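Side-chain contacts in glycoside hydrolase, GH17 family (Formosa sp. Hel1_33_131, PDB 6FCG), which acts as an endo-laminarinase, probably hydrolysing internal beta-1,3-glucosidic linkages of the algal storage glucan laminarin: residues 194-199 and 234-239; 324-329 and 403-408; 371-376 and 390-395. All coordinates share one frame; numbering follows the deposited sequence.

Contact 1 (194-199 and 234-239); sequences ALKKKG and AVDYLS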
loop_
_atom_site.group_PDB
_atom_site.type_symbol
_atom_site.label_atom_id
_atom_site.label_comp_id
_atom_site.label_asym_id
_atom_site.label_seq_id
_atom_site.Cartn_x
_atom_site.Cartn_y
_atom_site.Cartn_z
ATOM N N ALA A 194 32.990 0.198 -47.060
ATOM C CA ALA A 194 33.998 0.842 -47.922
ATOM C C ALA A 194 35.404 0.258 -47.717
ATOM O O ALA A 194 36.110 0.013 -48.699
ATOM C CB ALA A 194 34.027 2.354 -47.707
ATOM N N LEU A 195 35.807 0.030 -46.463
ATOM C CA LEU A 195 37.053 -0.704 -46.183
ATOM C C LEU A 195 37.075 -2.106 -46.797
ATOM O O LEU A 195 38.131 -2.562 -47.214
ATOM C CB LEU A 195 37.320 -0.826 -44.696
ATOM C CG LEU A 195 37.676 0.442 -43.913
ATOM C CD1 LEU A 195 37.872 0.047 -42.435
ATOM C CD2 LEU A 195 38.902 1.185 -44.448
ATOM N N LYS A 196 35.934 -2.792 -46.841
ATOM C CA LYS A 196 35.883 -4.104 -47.498
ATOM C C LYS A 196 36.067 -3.993 -49.015
ATOM O O LYS A 196 36.830 -4.752 -49.626
ATOM C CB LYS A 196 34.576 -4.824 -47.223
ATOM C CG LYS A 196 34.321 -5.162 -45.761
ATOM C CD LYS A 196 33.211 -6.203 -45.530
ATOM C CE LYS A 196 32.117 -6.205 -46.590
ATOM N NZ LYS A 196 30.901 -6.943 -46.180
ATOM N N LYS A 197 35.324 -3.073 -49.625
ATOM C CA LYS A 197 35.481 -2.795 -51.035
ATOM C C LYS A 197 36.900 -2.411 -51.452
ATOM O O LYS A 197 37.322 -2.787 -52.503
ATOM C CB LYS A 197 34.574 -1.659 -51.447
ATOM C CG LYS A 197 34.409 -1.552 -52.952
ATOM C CD LYS A 197 33.391 -0.514 -53.343
ATOM C CE LYS A 197 33.152 -0.535 -54.838
ATOM N NZ LYS A 197 32.034 0.376 -55.181
ATOM N N LYS A 198 37.587 -1.614 -50.649
ATOM C CA LYS A 198 38.951 -1.165 -50.940
ATOM C C LYS A 198 40.009 -2.257 -50.601
ATOM O O LYS A 198 41.193 -2.086 -50.914
ATOM C CB LYS A 198 39.236 0.217 -50.244
ATOM C CG LYS A 198 40.614 0.377 -49.634
ATOM C CD LYS A 198 40.690 1.555 -48.666
ATOM C CE LYS A 198 42.143 1.949 -48.458
ATOM N NZ LYS A 198 42.258 3.246 -47.751
ATOM N N GLY A 199 39.599 -3.367 -49.977
ATOM C CA GLY A 199 40.486 -4.502 -49.698
ATOM C C GLY A 199 41.177 -4.530 -48.337
ATOM O O GLY A 199 41.918 -5.479 -48.068
ATOM N N ALA A 234 22.434 -1.025 -46.218
ATOM C CA ALA A 234 23.891 -1.089 -46.078
ATOM C C ALA A 234 24.400 -2.314 -45.336
ATOM O O ALA A 234 25.466 -2.816 -45.678
ATOM C CB ALA A 234 24.414 0.168 -45.402
ATOM N N VAL A 235 23.665 -2.803 -44.336
ATOM C CA VAL A 235 24.130 -3.967 -43.537
ATOM C C VAL A 235 24.074 -5.271 -44.323
ATOM O O VAL A 235 23.316 -5.384 -45.279
ATOM C CB VAL A 235 23.343 -4.165 -42.203
ATOM C CG1 VAL A 235 23.559 -2.983 -41.287
ATOM C CG2 VAL A 235 21.861 -4.423 -42.418
ATOM N N ASP A 236 24.891 -6.241 -43.942
ATOM C CA ASP A 236 24.818 -7.573 -44.569
ATOM C C ASP A 236 23.658 -8.364 -43.996
ATOM O O ASP A 236 23.047 -9.161 -44.713
ATOM C CB ASP A 236 26.130 -8.323 -44.420
ATOM C CG ASP A 236 27.256 -7.679 -45.216
ATOM O OD1 ASP A 236 27.222 -7.759 -46.452
ATOM O OD2 ASP A 236 28.206 -7.103 -44.606
ATOM N N TYR A 237 23.335 -8.140 -42.714
ATOM C CA TYR A 237 22.133 -8.706 -42.090
ATOM C C TYR A 237 21.653 -7.840 -40.923
ATOM O O TYR A 237 22.354 -6.920 -40.517
ATOM C CB TYR A 237 22.412 -10.139 -41.618
ATOM C CG TYR A 237 23.198 -10.276 -40.308
ATOM C CD1 TYR A 237 24.572 -10.181 -40.285
ATOM C CD2 TYR A 237 22.548 -10.543 -39.103
ATOM C CE1 TYR A 237 25.283 -10.340 -39.099
ATOM C CE2 TYR A 237 23.243 -10.701 -37.921
ATOM C CZ TYR A 237 24.609 -10.589 -37.915
ATOM O OH TYR A 237 25.326 -10.755 -36.740
ATOM N N LEU A 238 20.482 -8.177 -40.372
ATOM C CA LEU A 238 19.911 -7.496 -39.212
ATOM C C LEU A 238 20.042 -8.364 -37.976
ATOM O O LEU A 238 19.525 -9.471 -37.942
ATOM C CB LEU A 238 18.428 -7.164 -39.431
ATOM C CG LEU A 238 18.086 -5.985 -40.360
ATOM C CD1 LEU A 238 18.319 -6.337 -41.829
ATOM C CD2 LEU A 238 16.638 -5.567 -40.175
ATOM N N SER A 239 20.703 -7.834 -36.948
ATOM C CA SER A 239 20.825 -8.483 -35.642
ATOM C C SER A 239 19.755 -7.862 -34.680
ATOM O O SER A 239 19.852 -6.710 -34.271
ATOM C CB SER A 239 22.244 -8.320 -35.104
ATOM O OG SER A 239 22.442 -9.068 -33.931
HETATM O O HOH W 1 29.010 -6.845 -48.333
#
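Lys196 leaves its helix with CG anti to the carbonyl carbon (chi1 -63°), stays extended about CB-CG, then bends about CG-CD (chi3 -30°) to bring NZ up to Asp236, whose own CG also lies beside the backbone N (chi1 -67°). The two residues join helix 182-197 to the approach to strand 238-241 in the TIM-barrel fold: Lys196 is in the last turn of that helix, and Asp236 is in the connection that leads from helix 226-234 into the strand, at the N-terminal ends of the barrel strands. Their CA atoms are 12.0 Å apart, and the side chains span that gap from opposite directions. NZ makes a salt bridge to Asp236 OD2 at 3.1 Å; as a hydrogen bond it is weak, and Asp236 OD1 is farther from NZ, at 3.8 Å. Both charged ends have other work as well. NZ donates to Leu205 O, just before strand 206-212, while OD2 accepts from Ile207 N and from Gln193 NE2, so the carboxylate is fastened to the start of one strand and to the helix at once. A water closes the arrangement, accepting from Lys196 NZ at 2.9 Å and donating to Asp236 OD1 at 2.8 Å, so that each carboxylate oxygen is tied to the ammonium group, OD2 directly and OD1 through the water.

Contact 2 (324-329 and 403-408); sequences TDEYKE and TKTYNG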
loop_
_atom_site.group_PDB
_atom_site.type_symbol
_atom_site.label_atom_id
_atom_site.label_comp_id
_atom_site.label_asym_id
_atom_site.label_seq_id
_atom_site.Cartn_x
_atom_site.Cartn_y
_atom_site.Cartn_z
ATOM N N THR A 324 11.177 -15.010 -13.163
ATOM C CA THR A 324 12.536 -15.460 -13.006
ATOM C C THR A 324 12.736 -16.664 -12.072
ATOM O O THR A 324 12.422 -16.593 -10.902
ATOM C CB THR A 324 13.407 -14.327 -12.473
ATOM O OG1 THR A 324 12.855 -13.824 -11.254
ATOM C CG2 THR A 324 13.485 -13.221 -13.491
ATOM N N ASP A 325 13.280 -17.743 -12.640
ATOM C CA ASP A 325 13.799 -18.920 -11.927
ATOM C C ASP A 325 14.465 -19.829 -12.967
ATOM O O ASP A 325 14.251 -19.641 -14.171
ATOM C CB ASP A 325 12.694 -19.668 -11.146
ATOM C CG ASP A 325 11.566 -20.149 -12.046
ATOM O OD1 ASP A 325 11.830 -21.051 -12.876
ATOM O OD2 ASP A 325 10.420 -19.634 -11.906
ATOM N N GLU A 326 15.216 -20.832 -12.525
ATOM C CA GLU A 326 15.987 -21.658 -13.451
ATOM C C GLU A 326 15.155 -22.556 -14.354
ATOM O O GLU A 326 15.611 -22.939 -15.457
ATOM C CB GLU A 326 16.992 -22.507 -12.708
ATOM C CG GLU A 326 18.090 -21.677 -12.056
ATOM C CD GLU A 326 19.170 -22.501 -11.366
ATOM O OE1 GLU A 326 19.307 -23.713 -11.658
ATOM O OE2 GLU A 326 19.896 -21.925 -10.534
ATOM N N TYR A 327 13.945 -22.896 -13.903
ATOM C CA TYR A 327 13.052 -23.764 -14.669
ATOM C C TYR A 327 12.476 -23.017 -15.864
ATOM O O TYR A 327 12.494 -23.505 -16.998
ATOM C CB TYR A 327 11.936 -24.307 -13.761
ATOM C CG TYR A 327 10.985 -25.302 -14.400
ATOM C CD1 TYR A 327 11.461 -26.469 -14.999
ATOM C CD2 TYR A 327 9.610 -25.118 -14.345
ATOM C CE1 TYR A 327 10.593 -27.403 -15.558
ATOM C CE2 TYR A 327 8.737 -26.049 -14.896
ATOM C CZ TYR A 327 9.235 -27.187 -15.494
ATOM O OH TYR A 327 8.370 -28.094 -16.033
ATOM N N LYS A 328 11.941 -21.833 -15.619
ATOM C CA LYS A 328 11.385 -21.052 -16.709
ATOM C C LYS A 328 12.474 -20.612 -17.670
ATOM O O LYS A 328 12.201 -20.498 -18.853
ATOM C CB LYS A 328 10.588 -19.849 -16.207
ATOM C CG LYS A 328 9.329 -20.253 -15.490
ATOM C CD LYS A 328 8.394 -19.078 -15.371
ATOM C CE LYS A 328 8.072 -18.694 -13.937
ATOM N NZ LYS A 328 7.160 -19.442 -13.125
ATOM N N GLU A 329 13.681 -20.355 -17.160
ATOM C CA GLU A 329 14.825 -20.038 -18.018
ATOM C C GLU A 329 15.119 -21.181 -18.984
ATOM O O GLU A 329 15.335 -20.953 -20.185
ATOM C CB GLU A 329 16.090 -19.739 -17.202
ATOM C CG GLU A 329 17.304 -19.468 -18.074
ATOM C CD GLU A 329 18.584 -19.382 -17.297
ATOM O OE1 GLU A 329 19.283 -18.434 -17.624
ATOM O OE2 GLU A 329 18.913 -20.238 -16.406
ATOM N N THR A 403 29.426 -28.322 -11.579
ATOM C CA THR A 403 28.459 -28.982 -10.716
ATOM C C THR A 403 27.052 -28.500 -11.059
ATOM O O THR A 403 26.875 -27.414 -11.603
ATOM C CB THR A 403 28.860 -28.654 -9.276
ATOM O OG1 THR A 403 29.810 -29.628 -8.908
ATOM C CG2 THR A 403 27.732 -28.683 -8.270
ATOM N N LYS A 404 26.056 -29.329 -10.781
ATOM C CA LYS A 404 24.657 -28.925 -10.895
ATOM C C LYS A 404 24.242 -28.002 -9.758
ATOM O O LYS A 404 24.620 -28.224 -8.615
ATOM C CB LYS A 404 23.774 -30.158 -10.921
ATOM C CG LYS A 404 23.700 -30.828 -12.291
ATOM C CD LYS A 404 23.846 -32.346 -12.282
ATOM C CE LYS A 404 22.907 -33.044 -11.319
ATOM N NZ LYS A 404 22.809 -34.506 -11.565
ATOM N N THR A 405 23.472 -26.951 -10.075
ATOM C CA THR A 405 22.796 -26.112 -9.047
ATOM C C THR A 405 21.788 -26.978 -8.321
ATOM O O THR A 405 21.365 -27.987 -8.883
ATOM C CB THR A 405 22.021 -24.895 -9.642
ATOM O OG1 THR A 405 21.118 -25.343 -10.653
ATOM C CG2 THR A 405 22.978 -23.841 -10.240
ATOM N N TYR A 406 21.432 -26.613 -7.080
ATOM C CA TYR A 406 20.482 -27.399 -6.241
ATOM C C TYR A 406 20.884 -28.868 -5.985
ATOM O O TYR A 406 20.041 -29.687 -5.598
ATOM C CB TYR A 406 19.074 -27.420 -6.881
ATOM C CG TYR A 406 18.412 -26.089 -6.984
ATOM C CD1 TYR A 406 17.557 -25.647 -5.976
ATOM C CD2 TYR A 406 18.614 -25.271 -8.095
ATOM C CE1 TYR A 406 16.926 -24.439 -6.065
ATOM C CE2 TYR A 406 17.981 -24.043 -8.200
ATOM C CZ TYR A 406 17.130 -23.639 -7.178
ATOM O OH TYR A 406 16.510 -22.431 -7.274
ATOM N N ASN A 407 22.139 -29.226 -6.229
ATOM C CA ASN A 407 22.561 -30.626 -6.200
ATOM C C ASN A 407 21.818 -31.527 -7.130
ATOM O O ASN A 407 21.697 -32.725 -6.873
ATOM C CB ASN A 407 22.527 -31.174 -4.778
ATOM C CG ASN A 407 23.802 -30.884 -4.122
ATOM O OD1 ASN A 407 24.784 -31.432 -4.579
ATOM N ND2 ASN A 407 23.866 -29.878 -3.245
ATOM N N GLY A 408 21.327 -30.946 -8.222
ATOM C CA GLY A 408 20.566 -31.700 -9.193
ATOM C C GLY A 408 19.238 -32.193 -8.700
ATOM O O GLY A 408 18.680 -33.139 -9.273
#
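The side chains of Glu326 and Thr405 point at each other, and the carboxylate of the first takes the hydroxyl of the second on the syn lone pair of OE1. Thr405 OG1 is the donor, 2.6 Å from Glu326 OE1. The glutamate gets there with a chain extended beyond CG (chi2 -177°), reaching out from the first turn of its helix. The methyl of Thr405 lies alongside the other oxygen, CG2 3.6 Å from Glu326 OE2. Tyr406 runs alongside, antiparallel to the glutamate: Glu326 CD lies in the plane of its ring, at the edge, 3.7 Å from CE2, with carboxylate and ring planes 74° apart. Both polar ends have second partners, since OE1 also accepts from Tyr381 N and OG1 accepts from Trp384 NE1. With an alanine here, the hydroxyl of Thr405 and the amide of Tyr381 would probably lose their shared acceptor, and a gap would open beside the Tyr406 ring edge. The contact ties the start of helix 326-342, capped by Asp325, to the loop between strand 400-401 and helix 410-416. Tyr406 lies against Trp384 of helix 384-388 and Leu413 of helix 410-416, its OH bonded to Glu416 in the latter.

Contact 3 (371-376 and 390-395); sequences GLFTVD and GVFEGL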
loop_
_atom_site.group_PDB
_atom_site.type_symbol
_atom_site.label_atom_id
_atom_site.label_comp_id
_atom_site.label_asym_id
_atom_site.label_seq_id
_atom_site.Cartn_x
_atom_site.Cartn_y
_atom_site.Cartn_z
ATOM N N GLY A 371 22.953 -15.880 -16.903
ATOM C CA GLY A 371 23.773 -16.992 -17.306
ATOM C C GLY A 371 23.045 -18.305 -17.429
ATOM O O GLY A 371 21.980 -18.494 -16.843
ATOM N N LEU A 372 23.619 -19.202 -18.239
ATOM C CA LEU A 372 23.305 -20.629 -18.177
ATOM C C LEU A 372 24.093 -21.252 -17.031
ATOM O O LEU A 372 23.702 -22.289 -16.477
ATOM C CB LEU A 372 23.634 -21.309 -19.485
ATOM C CG LEU A 372 23.012 -20.717 -20.731
ATOM C CD1 LEU A 372 23.580 -21.414 -21.950
ATOM C CD2 LEU A 372 21.501 -20.815 -20.725
ATOM N N PHE A 373 25.216 -20.635 -16.686
ATOM C CA PHE A 373 26.028 -21.033 -15.529
ATOM C C PHE A 373 26.044 -19.903 -14.517
ATOM O O PHE A 373 25.883 -18.716 -14.891
ATOM C CB PHE A 373 27.507 -21.277 -15.927
ATOM C CG PHE A 373 27.719 -22.349 -16.951
ATOM C CD1 PHE A 373 27.695 -22.070 -18.297
ATOM C CD2 PHE A 373 27.983 -23.660 -16.550
ATOM C CE1 PHE A 373 27.888 -23.067 -19.222
ATOM C CE2 PHE A 373 28.173 -24.665 -17.486
ATOM C CZ PHE A 373 28.139 -24.362 -18.823
ATOM N N THR A 374 26.359 -20.265 -13.267
ATOM C CA THR A 374 26.527 -19.292 -12.175
ATOM C C THR A 374 27.921 -18.714 -12.316
ATOM O O THR A 374 28.723 -19.223 -13.084
ATOM C CB THR A 374 26.314 -19.853 -10.743
ATOM O OG1 THR A 374 27.432 -20.646 -10.299
ATOM C CG2 THR A 374 25.023 -20.628 -10.600
ATOM N N VAL A 375 28.224 -17.660 -11.575
ATOM C CA VAL A 375 29.577 -17.077 -11.644
ATOM C C VAL A 375 30.645 -18.143 -11.238
ATOM O O VAL A 375 31.709 -18.202 -11.820
ATOM C CB VAL A 375 29.709 -15.713 -10.909
ATOM C CG1 VAL A 375 29.585 -15.886 -9.415
ATOM C CG2 VAL A 375 31.035 -15.050 -11.227
ATOM N N ASP A 376 30.323 -18.993 -10.257
ATOM C CA ASP A 376 31.222 -20.051 -9.753
ATOM C C ASP A 376 31.304 -21.296 -10.646
ATOM O O ASP A 376 32.030 -22.230 -10.331
ATOM C CB ASP A 376 30.800 -20.491 -8.332
ATOM C CG ASP A 376 30.804 -19.331 -7.309
ATOM O OD1 ASP A 376 31.810 -18.587 -7.199
ATOM O OD2 ASP A 376 29.780 -19.161 -6.618
ATOM N N GLY A 390 28.320 -36.073 -18.837
ATOM C CA GLY A 390 29.767 -35.955 -18.722
ATOM C C GLY A 390 30.433 -34.937 -19.646
ATOM O O GLY A 390 31.660 -34.869 -19.707
ATOM N N VAL A 391 29.638 -34.104 -20.312
ATOM C CA VAL A 391 30.132 -33.119 -21.273
ATOM C C VAL A 391 31.206 -32.177 -20.694
ATOM O O VAL A 391 32.120 -31.785 -21.416
ATOM C CB VAL A 391 28.944 -32.310 -21.881
ATOM C CG1 VAL A 391 29.399 -31.119 -22.730
ATOM C CG2 VAL A 391 28.087 -33.227 -22.749
ATOM N N PHE A 392 31.108 -31.830 -19.405
ATOM C CA PHE A 392 32.056 -30.905 -18.778
ATOM C C PHE A 392 33.076 -31.595 -17.907
ATOM O O PHE A 392 33.771 -30.963 -17.139
ATOM C CB PHE A 392 31.334 -29.858 -17.933
ATOM C CG PHE A 392 30.263 -29.131 -18.666
ATOM C CD1 PHE A 392 30.579 -28.220 -19.660
ATOM C CD2 PHE A 392 28.932 -29.375 -18.398
ATOM C CE1 PHE A 392 29.575 -27.565 -20.367
ATOM C CE2 PHE A 392 27.925 -28.722 -19.105
ATOM C CZ PHE A 392 28.248 -27.825 -20.088
ATOM N N GLU A 393 33.195 -32.899 -18.021
ATOM C CA GLU A 393 34.112 -33.626 -17.154
ATOM C C GLU A 393 35.607 -33.243 -17.400
ATOM O O GLU A 393 36.062 -33.093 -18.543
ATOM C CB GLU A 393 33.745 -35.088 -17.273
ATOM C CG GLU A 393 34.563 -36.000 -16.379
ATOM C CD GLU A 393 33.747 -36.790 -15.394
ATOM O OE1 GLU A 393 32.748 -37.427 -15.778
ATOM O OE2 GLU A 393 34.152 -36.794 -14.223
ATOM N N GLY A 394 36.328 -32.976 -16.312
ATOM C CA GLY A 394 37.715 -32.517 -16.381
ATOM C C GLY A 394 37.881 -31.010 -16.529
ATOM O O GLY A 394 39.017 -30.507 -16.455
ATOM N N LEU A 395 36.774 -30.291 -16.751
ATOM C CA LEU A 395 36.795 -28.846 -16.946
ATOM C C LEU A 395 36.511 -28.149 -15.656
ATOM O O LEU A 395 35.810 -28.658 -14.788
ATOM C CB LEU A 395 35.771 -28.449 -18.007
ATOM C CG LEU A 395 36.107 -28.882 -19.461
ATOM C CD1 LEU A 395 34.993 -28.322 -20.345
ATOM C CD2 LEU A 395 37.490 -28.525 -20.003
#
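Two loops that flank helix 384-388, one leading to it and one leaving it, are joined by an offset edge-to-face (T-shaped) pair of Phe373 and Phe392. The ring planes stand 81° apart and the centroids are separated by 5.5 Å. Phe373 supplies the edge. Its CZ is 3.7 Å from Phe392 CZ and 3.8 Å from Phe392 CE1, while its CE2 lies over the Phe392 face, displaced toward the rim and not above the middle. In return, Phe392 CZ lies in the plane of the Phe373 ring. Each has CG anti to its carbonyl carbon (chi1 -60° for Phe373, -53° for Phe392), which turns the ring toward the other loop; the rings meet at their far ends, across 12.0 Å between the CA atoms of Phe373 and Phe392. The other face of Phe392 is covered from within its own segment: Val391 CG1 lies over the ring centre, 4.2 Å above the plane, so the ring is held between a methyl and a phenyl edge.

The backbone that carries Phe392 is tightly folded. Gly390 ends helix 384-388 in a Schellman motif, and a type I turn follows at once, closed by Glu393 N to Gly390 O at 3.0 Å. A type II turn then runs from Phe392 to Leu395. Phe373 is fixed differently, its main chain bonded to Ala352 and Asp354, and its ring also meets that of Phe353. Around the pair, Ile77 of helix 68-80 touches both rings, and Leu386 and Val387 of helix 384-388 pack on Phe392. Phe392 thus packs against both helices and Phe373 against helix 68-80, and the chain runs on from 390-395 into the short antiparallel strands 396-397 and 400-401.

Contacts 2 and 3 are close neighbours, their centres 13 Å apart on the same side of the chain's centre, and segment 371-376 and segment 390-395 both fall in the sequence between the two halves of contact 2. They touch directly where Thr405 CG2 meets Thr374 CG2 at 3.8 Å. Contact 1 stands apart, across the chain's centre, with centres 41 Å from contact 2 and 36 Å from contact 3; its nearest atoms are about 19 and 17 Å away. In TIM-barrel glycosidases the active site lies at the C-terminal ends of the strands, so contact 1, at their N-terminal ends, is probably remote from catalysis.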